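Local atomic coordinates of putative aminooxidase (Propionibacterium acnes, PDB entry 2BA9), a protein that isomerises polyunsaturated fatty acids, producing conjugated linoleic acid, and carries bound FAD in a fold of the flavin-containing amine oxidoreductase family. Residues 278-292 against 357-371. Sequence-based numbering, arbitrary orientation.
Sequences HQQYMVDACLVKEYP and HPVEKIIEEQTWYYF. With FAD (flavin-adenine dinucleotide), chain D.
Tyr281 and Tyr370 lie side by side over the flavin, on neighbouring antiparallel strands at the edge of a mixed sheet in this amine oxidoreductase-type fold. Tyr281 CD2 sits over the centre of the Tyr370 ring, 3.6 Å from its CZ, with the planes inclined at 45°; both phenols point the same way, their hydroxyls hydrogen-bonded to the carbonyls of Ala167 and Phe168 respectively. The Tyr370 edge meets the isoalloxazine, CE1 lying 3.3 Å from FAD C9. Trp368 receives the methyl C8M on one face, while Gln366 CG covers the other and Val283 CG2 fills the edge. Tyr281 CE2 and Val283 CG2 both touch the flavin methyl C7M, so Tyr281, Val283, Trp368 and Tyr370 line the dimethylbenzene end.

Backbone hydrogen bonds run the length of the pair, among them Ala285 N to Glu364 O at 2.8 Å. Two bulges interrupt the ladder; at the second, a classic bulge, Leu287 O accepts from Glu360 N and, weakly, from Lys361 N.

On the sheet face turned away from the flavin, Asp284 OD1 and Glu365 OE2 are 2.6 Å apart, so close that one acid probably holds a proton; the carboxylate planes are nearly perpendicular. With CG anti to the backbone N (chi1 -167°) and the chain extended beyond it, Glu365 runs alongside Asp284; OE2 meets that carboxylate and Met282 CE, while OE1 forms a salt bridge with Arg345 of helix 341-355.

Rings close both ends. His278 and Tyr369 form an offset stack, centroids 4.6 Å apart. Beyond the strands, Pro292 CB packs over one face of the His357 ring, whose ND1 donates in the ring plane to Glu290 O at 3.0 Å.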
loop_
_atom_site.group_PDB
_atom_site.type_symbol
_atom_site.label_atom_id
_atom_site.label_comp_id
_atom_site.label_asym_id
_atom_site.label_seq_id
_atom_site.Cartn_x
_atom_site.Cartn_y
_atom_site.Cartn_z
ATOM N N HIS A 278 -5.843 10.549 -1.589
ATOM C CA HIS A 278 -5.862 9.126 -1.269
ATOM C C HIS A 278 -6.950 8.396 -2.050
ATOM O O HIS A 278 -7.840 9.016 -2.666
ATOM C CB HIS A 278 -6.021 8.910 0.245
ATOM C CG HIS A 278 -7.404 9.163 0.760
ATOM N ND1 HIS A 278 -7.858 10.423 1.084
ATOM C CD2 HIS A 278 -8.428 8.317 1.024
ATOM C CE1 HIS A 278 -9.105 10.343 1.512
ATOM N NE2 HIS A 278 -9.472 9.075 1.495
ATOM N N GLN A 279 -6.841 7.073 -2.039
ATOM C CA GLN A 279 -7.784 6.203 -2.707
ATOM C C GLN A 279 -8.777 5.653 -1.702
ATOM O O GLN A 279 -8.425 5.302 -0.570
ATOM C CB GLN A 279 -7.063 5.044 -3.403
ATOM C CG GLN A 279 -6.010 5.485 -4.388
ATOM C CD GLN A 279 -6.604 6.160 -5.595
ATOM O OE1 GLN A 279 -6.681 7.388 -5.662
ATOM N NE2 GLN A 279 -7.023 5.363 -6.568
ATOM N N GLN A 280 -10.029 5.586 -2.134
ATOM C CA GLN A 280 -11.081 4.908 -1.386
ATOM C C GLN A 280 -11.275 3.471 -1.925
ATOM O O GLN A 280 -12.083 3.240 -2.843
ATOM C CB GLN A 280 -12.372 5.720 -1.492
ATOM C CG GLN A 280 -12.295 7.121 -0.876
ATOM C CD GLN A 280 -13.601 7.882 -1.012
ATOM O OE1 GLN A 280 -14.678 7.365 -0.690
ATOM N NE2 GLN A 280 -13.519 9.115 -1.489
ATOM N N TYR A 281 -10.553 2.523 -1.319
ATOM C CA TYR A 281 -10.479 1.121 -1.773
ATOM C C TYR A 281 -11.301 0.207 -0.867
ATOM O O TYR A 281 -10.998 0.069 0.331
ATOM C CB TYR A 281 -9.007 0.684 -1.753
ATOM C CG TYR A 281 -8.627 -0.606 -2.459
ATOM C CD1 TYR A 281 -9.299 -1.040 -3.606
ATOM C CD2 TYR A 281 -7.525 -1.349 -2.020
ATOM C CE1 TYR A 281 -8.906 -2.213 -4.276
ATOM C CE2 TYR A 281 -7.128 -2.507 -2.668
ATOM C CZ TYR A 281 -7.823 -2.943 -3.803
ATOM O OH TYR A 281 -7.414 -4.083 -4.474
ATOM N N MET A 282 -12.347 -0.406 -1.435
ATOM C CA MET A 282 -13.336 -1.144 -0.648
ATOM C C MET A 282 -13.239 -2.640 -0.860
ATOM O O MET A 282 -13.268 -3.141 -1.983
ATOM C CB MET A 282 -14.754 -0.674 -0.967
ATOM C CG MET A 282 -15.819 -1.323 -0.101
ATOM S SD MET A 282 -17.379 -0.416 -0.069
ATOM C CE MET A 282 -18.364 -1.373 -1.211
ATOM N N VAL A 283 -13.138 -3.346 0.253
ATOM C CA VAL A 283 -13.065 -4.795 0.267
ATOM C C VAL A 283 -14.334 -5.299 0.923
ATOM O O VAL A 283 -14.778 -4.753 1.928
ATOM C CB VAL A 283 -11.849 -5.288 1.061
ATOM C CG1 VAL A 283 -11.744 -6.820 1.022
ATOM C CG2 VAL A 283 -10.578 -4.622 0.537
ATOM N N ASP A 284 -14.921 -6.330 0.326
ATOM C CA ASP A 284 -16.053 -7.020 0.902
ATOM C C ASP A 284 -15.685 -8.482 1.012
ATOM O O ASP A 284 -15.257 -9.085 0.025
ATOM C CB ASP A 284 -17.288 -6.874 0.016
ATOM C CG ASP A 284 -17.886 -5.504 0.071
ATOM O OD1 ASP A 284 -18.932 -5.365 0.730
ATOM O OD2 ASP A 284 -17.337 -4.577 -0.561
ATOM N N ALA A 285 -15.847 -9.036 2.211
ATOM C CA ALA A 285 -15.615 -10.460 2.464
ATOM C C ALA A 285 -16.936 -11.182 2.289
ATOM O O ALA A 285 -17.891 -10.887 2.999
ATOM C CB ALA A 285 -15.032 -10.695 3.881
ATOM N N CYS A 286 -16.973 -12.115 1.334
ATOM C CA CYS A 286 -18.214 -12.727 0.850
ATOM C C CYS A 286 -18.273 -14.238 1.056
ATOM O O CYS A 286 -17.294 -14.920 0.851
ATOM C CB CYS A 286 -18.384 -12.443 -0.647
ATOM S SG CYS A 286 -18.439 -10.697 -1.103
ATOM N N LEU A 287 -19.424 -14.732 1.495
ATOM C CA LEU A 287 -19.809 -16.120 1.310
ATOM C C LEU A 287 -20.500 -16.154 -0.040
ATOM O O LEU A 287 -21.357 -15.325 -0.318
ATOM C CB LEU A 287 -20.757 -16.596 2.418
ATOM C CG LEU A 287 -20.178 -16.509 3.829
ATOM C CD1 LEU A 287 -21.149 -17.069 4.901
ATOM C CD2 LEU A 287 -18.852 -17.224 3.870
ATOM N N VAL A 288 -20.105 -17.100 -0.885
ATOM C CA VAL A 288 -20.635 -17.187 -2.238
ATOM C C VAL A 288 -21.363 -18.526 -2.433
ATOM O O VAL A 288 -21.020 -19.536 -1.808
ATOM C CB VAL A 288 -19.496 -16.967 -3.327
ATOM C CG1 VAL A 288 -18.843 -15.582 -3.184
ATOM C CG2 VAL A 288 -18.426 -18.039 -3.272
ATOM N N LYS A 289 -22.408 -18.517 -3.252
ATOM C CA LYS A 289 -22.882 -19.765 -3.852
ATOM C C LYS A 289 -22.200 -19.853 -5.218
ATOM O O LYS A 289 -21.893 -18.819 -5.847
ATOM C CB LYS A 289 -24.418 -19.864 -3.942
ATOM C CG LYS A 289 -25.163 -18.552 -4.234
ATOM C CD LYS A 289 -26.673 -18.771 -4.311
ATOM C CE LYS A 289 -27.422 -17.441 -4.377
ATOM N NZ LYS A 289 -27.532 -16.764 -3.037
ATOM N N GLU A 290 -21.926 -21.072 -5.660
ATOM C CA GLU A 290 -21.052 -21.308 -6.814
ATOM C C GLU A 290 -19.658 -20.757 -6.492
ATOM O O GLU A 290 -19.291 -19.645 -6.895
ATOM C CB GLU A 290 -21.634 -20.714 -8.112
ATOM C CG GLU A 290 -22.555 -21.630 -8.926
ATOM C CD GLU A 290 -23.496 -22.504 -8.087
ATOM O OE1 GLU A 290 -23.103 -23.650 -7.754
ATOM O OE2 GLU A 290 -24.633 -22.067 -7.785
ATOM N N TYR A 291 -18.899 -21.555 -5.747
ATOM C CA TYR A 291 -17.547 -21.195 -5.321
ATOM C C TYR A 291 -16.575 -21.173 -6.509
ATOM O O TYR A 291 -16.489 -22.142 -7.258
ATOM C CB TYR A 291 -17.067 -22.210 -4.285
ATOM C CG TYR A 291 -15.957 -21.745 -3.364
ATOM C CD1 TYR A 291 -16.125 -20.638 -2.536
ATOM C CD2 TYR A 291 -14.754 -22.464 -3.266
ATOM C CE1 TYR A 291 -15.117 -20.233 -1.669
ATOM C CE2 TYR A 291 -13.743 -22.062 -2.393
ATOM C CZ TYR A 291 -13.931 -20.944 -1.609
ATOM O OH TYR A 291 -12.945 -20.549 -0.733
ATOM N N PRO A 292 -15.847 -20.066 -6.707
ATOM C CA PRO A 292 -14.806 -20.119 -7.732
ATOM C C PRO A 292 -13.758 -21.182 -7.434
ATOM O O PRO A 292 -13.575 -21.558 -6.277
ATOM C CB PRO A 292 -14.192 -18.716 -7.713
ATOM C CG PRO A 292 -14.798 -17.996 -6.556
ATOM C CD PRO A 292 -15.992 -18.733 -6.095
ATOM N N HIS A 357 -20.743 -16.229 -9.615
ATOM C CA HIS A 357 -20.355 -16.546 -8.247
ATOM C C HIS A 357 -21.216 -15.704 -7.303
ATOM O O HIS A 357 -20.708 -14.830 -6.604
ATOM C CB HIS A 357 -18.863 -16.266 -8.051
ATOM C CG HIS A 357 -17.982 -16.919 -9.072
ATOM N ND1 HIS A 357 -17.880 -18.289 -9.204
ATOM C CD2 HIS A 357 -17.160 -16.386 -10.012
ATOM C CE1 HIS A 357 -17.038 -18.569 -10.183
ATOM N NE2 HIS A 357 -16.584 -17.433 -10.687
ATOM N N PRO A 358 -22.547 -15.928 -7.333
ATOM C CA PRO A 358 -23.436 -15.032 -6.586
ATOM C C PRO A 358 -23.246 -15.014 -5.047
ATOM O O PRO A 358 -22.993 -16.052 -4.429
ATOM C CB PRO A 358 -24.838 -15.498 -6.986
ATOM C CG PRO A 358 -24.674 -16.828 -7.638
ATOM C CD PRO A 358 -23.278 -16.939 -8.113
ATOM N N VAL A 359 -23.372 -13.822 -4.461
ATOM C CA VAL A 359 -23.116 -13.611 -3.041
ATOM C C VAL A 359 -24.333 -14.055 -2.228
ATOM O O VAL A 359 -25.463 -13.663 -2.518
ATOM C CB VAL A 359 -22.761 -12.112 -2.745
ATOM C CG1 VAL A 359 -22.521 -11.859 -1.242
ATOM C CG2 VAL A 359 -21.537 -11.676 -3.545
ATOM N N GLU A 360 -24.111 -14.895 -1.227
ATOM C CA GLU A 360 -25.144 -15.179 -0.241
ATOM C C GLU A 360 -25.075 -14.206 0.916
ATOM O O GLU A 360 -26.099 -13.871 1.497
ATOM C CB GLU A 360 -24.994 -16.590 0.314
ATOM C CG GLU A 360 -25.085 -17.646 -0.763
ATOM C CD GLU A 360 -24.808 -19.046 -0.248
ATOM O OE1 GLU A 360 -23.955 -19.203 0.663
ATOM O OE2 GLU A 360 -25.448 -19.988 -0.766
ATOM N N LYS A 361 -23.856 -13.798 1.271
ATOM C CA LYS A 361 -23.638 -12.936 2.411
ATOM C C LYS A 361 -22.331 -12.164 2.308
ATOM O O LYS A 361 -21.349 -12.704 1.857
ATOM C CB LYS A 361 -23.596 -13.790 3.670
ATOM C CG LYS A 361 -23.898 -13.022 4.929
ATOM C CD LYS A 361 -25.389 -12.772 5.108
ATOM C CE LYS A 361 -26.153 -14.044 5.519
ATOM N NZ LYS A 361 -25.374 -15.004 6.320
ATOM N N ILE A 362 -22.349 -10.903 2.755
ATOM C CA ILE A 362 -21.138 -10.116 3.027
ATOM C C ILE A 362 -21.014 -10.008 4.546
ATOM O O ILE A 362 -21.841 -9.342 5.208
ATOM C CB ILE A 362 -21.186 -8.676 2.443
ATOM C CG1 ILE A 362 -21.385 -8.680 0.920
ATOM C CG2 ILE A 362 -19.896 -7.949 2.754
ATOM C CD1 ILE A 362 -21.969 -7.376 0.373
ATOM N N ILE A 363 -20.002 -10.669 5.103
ATOM C CA ILE A 363 -19.831 -10.724 6.562
ATOM C C ILE A 363 -18.957 -9.573 7.081
ATOM O O ILE A 363 -19.033 -9.228 8.256
ATOM C CB ILE A 363 -19.267 -12.108 7.053
ATOM C CG1 ILE A 363 -17.809 -12.312 6.618
ATOM C CG2 ILE A 363 -20.166 -13.274 6.548
ATOM C CD1 ILE A 363 -17.034 -13.354 7.448
ATOM N N GLU A 364 -18.144 -8.984 6.205
ATOM C CA GLU A 364 -17.325 -7.816 6.544
ATOM C C GLU A 364 -17.058 -6.907 5.331
ATOM O O GLU A 364 -16.768 -7.371 4.230
ATOM C CB GLU A 364 -15.990 -8.248 7.168
ATOM C CG GLU A 364 -15.267 -7.144 7.907
ATOM C CD GLU A 364 -13.900 -7.555 8.485
ATOM O OE1 GLU A 364 -13.589 -8.763 8.591
ATOM O OE2 GLU A 364 -13.132 -6.640 8.834
ATOM N N GLU A 365 -17.135 -5.605 5.573
ATOM C CA GLU A 365 -16.820 -4.590 4.579
ATOM C C GLU A 365 -15.929 -3.529 5.173
ATOM O O GLU A 365 -16.146 -3.088 6.310
ATOM C CB GLU A 365 -18.083 -3.913 4.072
ATOM C CG GLU A 365 -17.839 -3.082 2.845
ATOM C CD GLU A 365 -19.085 -2.441 2.351
ATOM O OE1 GLU A 365 -19.463 -1.400 2.932
ATOM O OE2 GLU A 365 -19.699 -2.991 1.403
ATOM N N GLN A 366 -14.939 -3.112 4.387
ATOM C CA GLN A 366 -14.031 -2.042 4.782
ATOM C C GLN A 366 -13.700 -1.167 3.597
ATOM O O GLN A 366 -13.263 -1.688 2.576
ATOM C CB GLN A 366 -12.726 -2.643 5.311
ATOM C CG GLN A 366 -11.730 -1.614 5.811
ATOM C CD GLN A 366 -12.111 -1.028 7.121
ATOM O OE1 GLN A 366 -12.288 -1.748 8.107
ATOM N NE2 GLN A 366 -12.225 0.288 7.164
ATOM N N THR A 367 -13.899 0.147 3.728
ATOM C CA THR A 367 -13.244 1.110 2.818
ATOM C C THR A 367 -11.980 1.633 3.509
ATOM O O THR A 367 -12.024 2.218 4.594
ATOM C CB THR A 367 -14.153 2.270 2.368
ATOM O OG1 THR A 367 -15.300 1.744 1.688
ATOM C CG2 THR A 367 -13.405 3.200 1.412
ATOM N N TRP A 368 -10.846 1.400 2.877
ATOM C CA TRP A 368 -9.555 1.714 3.475
ATOM C C TRP A 368 -9.053 3.079 3.019
ATOM O O TRP A 368 -9.280 3.481 1.879
ATOM C CB TRP A 368 -8.527 0.691 3.024
ATOM C CG TRP A 368 -8.730 -0.701 3.468
ATOM C CD1 TRP A 368 -9.165 -1.743 2.708
ATOM C CD2 TRP A 368 -8.451 -1.239 4.765
ATOM N NE1 TRP A 368 -9.176 -2.892 3.448
ATOM C CE2 TRP A 368 -8.742 -2.612 4.716
ATOM C CE3 TRP A 368 -7.975 -0.690 5.962
ATOM C CZ2 TRP A 368 -8.573 -3.453 5.820
ATOM C CZ3 TRP A 368 -7.814 -1.527 7.063
ATOM C CH2 TRP A 368 -8.114 -2.892 6.981
ATOM N N TYR A 369 -8.359 3.780 3.911
ATOM C CA TYR A 369 -7.548 4.933 3.533
ATOM C C TYR A 369 -6.330 4.330 2.858
ATOM O O TYR A 369 -5.498 3.652 3.495
ATOM C CB TYR A 369 -7.142 5.753 4.746
ATOM C CG TYR A 369 -6.195 6.886 4.450
ATOM C CD1 TYR A 369 -6.665 8.165 4.164
ATOM C CD2 TYR A 369 -4.813 6.689 4.481
ATOM C CE1 TYR A 369 -5.774 9.224 3.921
ATOM C CE2 TYR A 369 -3.929 7.730 4.231
ATOM C CZ TYR A 369 -4.415 8.982 3.945
ATOM O OH TYR A 369 -3.527 9.997 3.702
ATOM N N TYR A 370 -6.245 4.567 1.558
ATOM C CA TYR A 370 -5.374 3.795 0.707
ATOM C C TYR A 370 -4.548 4.712 -0.166
ATOM O O TYR A 370 -5.001 5.788 -0.575
ATOM C CB TYR A 370 -6.214 2.863 -0.167
ATOM C CG TYR A 370 -5.452 1.666 -0.694
ATOM C CD1 TYR A 370 -5.037 0.659 0.163
ATOM C CD2 TYR A 370 -5.156 1.541 -2.044
ATOM C CE1 TYR A 370 -4.334 -0.439 -0.307
ATOM C CE2 TYR A 370 -4.452 0.437 -2.527
ATOM C CZ TYR A 370 -4.049 -0.551 -1.643
ATOM O OH TYR A 370 -3.366 -1.638 -2.089
ATOM N N PHE A 371 -3.334 4.255 -0.434
ATOM C CA PHE A 371 -2.402 4.890 -1.351
ATOM C C PHE A 371 -2.373 6.411 -1.298
ATOM O O PHE A 371 -2.762 7.063 -2.264
ATOM C CB PHE A 371 -2.665 4.407 -2.792
ATOM C CG PHE A 371 -1.652 4.914 -3.803
ATOM C CD1 PHE A 371 -0.293 5.005 -3.483
ATOM C CD2 PHE A 371 -2.058 5.306 -5.064
ATOM C CE1 PHE A 371 0.647 5.448 -4.412
ATOM C CE2 PHE A 371 -1.126 5.782 -6.002
ATOM C CZ PHE A 371 0.233 5.844 -5.671
HETATM P PA FAD D . -1.089 1.333 7.629
HETATM O O1A FAD D . -0.946 -0.105 7.226
HETATM O O2A FAD D . -2.348 2.045 7.178
HETATM O O5B FAD D . -1.074 1.417 9.228
HETATM C C5B FAD D . -1.141 2.697 9.812
HETATM C C4B FAD D . -1.354 2.576 11.306
HETATM O O4B FAD D . -1.379 3.872 11.870
HETATM C C3B FAD D . -2.670 1.871 11.640
HETATM O O3B FAD D . -2.430 0.798 12.522
HETATM C C2B FAD D . -3.518 2.967 12.243
HETATM O O2B FAD D . -4.503 2.476 13.152
HETATM C C1B FAD D . -2.442 3.918 12.795
HETATM N N9A FAD D . -2.992 5.276 12.956
HETATM C C8A FAD D . -3.631 6.042 12.004
HETATM N N7A FAD D . -4.006 7.223 12.573
HETATM C C5A FAD D . -3.611 7.217 13.876
HETATM C C6A FAD D . -3.742 8.144 14.930
HETATM N N6A FAD D . -4.012 9.457 14.635
HETATM N N1A FAD D . -3.188 7.832 16.167
HETATM C C2A FAD D . -2.572 6.609 16.394
HETATM N N3A FAD D . -2.455 5.703 15.348
HETATM C C4A FAD D . -2.978 5.987 14.123
HETATM N N1 FAD D . 0.811 -4.289 0.319
HETATM C C2 FAD D . 1.720 -5.111 -0.317
HETATM O O2 FAD D . 2.923 -4.987 -0.089
HETATM N N3 FAD D . 1.276 -6.049 -1.228
HETATM C C4 FAD D . -0.072 -6.188 -1.482
HETATM O O4 FAD D . -0.438 -7.053 -2.293
HETATM C C4X FAD D . -0.996 -5.366 -0.828
HETATM N N5 FAD D . -2.355 -5.460 -1.074
HETATM C C5X FAD D . -3.282 -4.769 -0.317
HETATM C C6 FAD D . -4.646 -4.992 -0.490
HETATM C C7 FAD D . -5.567 -4.316 0.307
HETATM C C7M FAD D . -7.029 -4.593 0.104
HETATM C C8 FAD D . -5.122 -3.410 1.267
HETATM C C8M FAD D . -6.071 -2.655 2.147
HETATM C C9 FAD D . -3.756 -3.191 1.428
HETATM C C9A FAD D . -2.821 -3.857 0.635
HETATM N N10 FAD D . -1.437 -3.635 0.765
HETATM C C10 FAD D . -0.537 -4.428 0.092
HETATM C "C1'" FAD D . -0.916 -2.361 1.339
HETATM C "C2'" FAD D . -0.339 -2.557 2.735
HETATM O "O2'" FAD D . -1.217 -3.297 3.577
HETATM C "C3'" FAD D . -0.058 -1.178 3.310
HETATM O "O3'" FAD D . 0.704 -0.419 2.369
HETATM C "C4'" FAD D . 0.664 -1.280 4.644
HETATM O "O4'" FAD D . -0.195 -1.787 5.658
HETATM C "C5'" FAD D . 1.209 0.095 5.003
HETATM O "O5'" FAD D . 1.608 0.119 6.345
HETATM P P FAD D . 1.687 1.528 7.141
HETATM O O1P FAD D . 2.081 1.297 8.587
HETATM O O2P FAD D . 2.652 2.405 6.420
HETATM O O3P FAD D . 0.204 2.141 7.124
HETATM O O HOH W 1 -10.883 6.220 2.385
#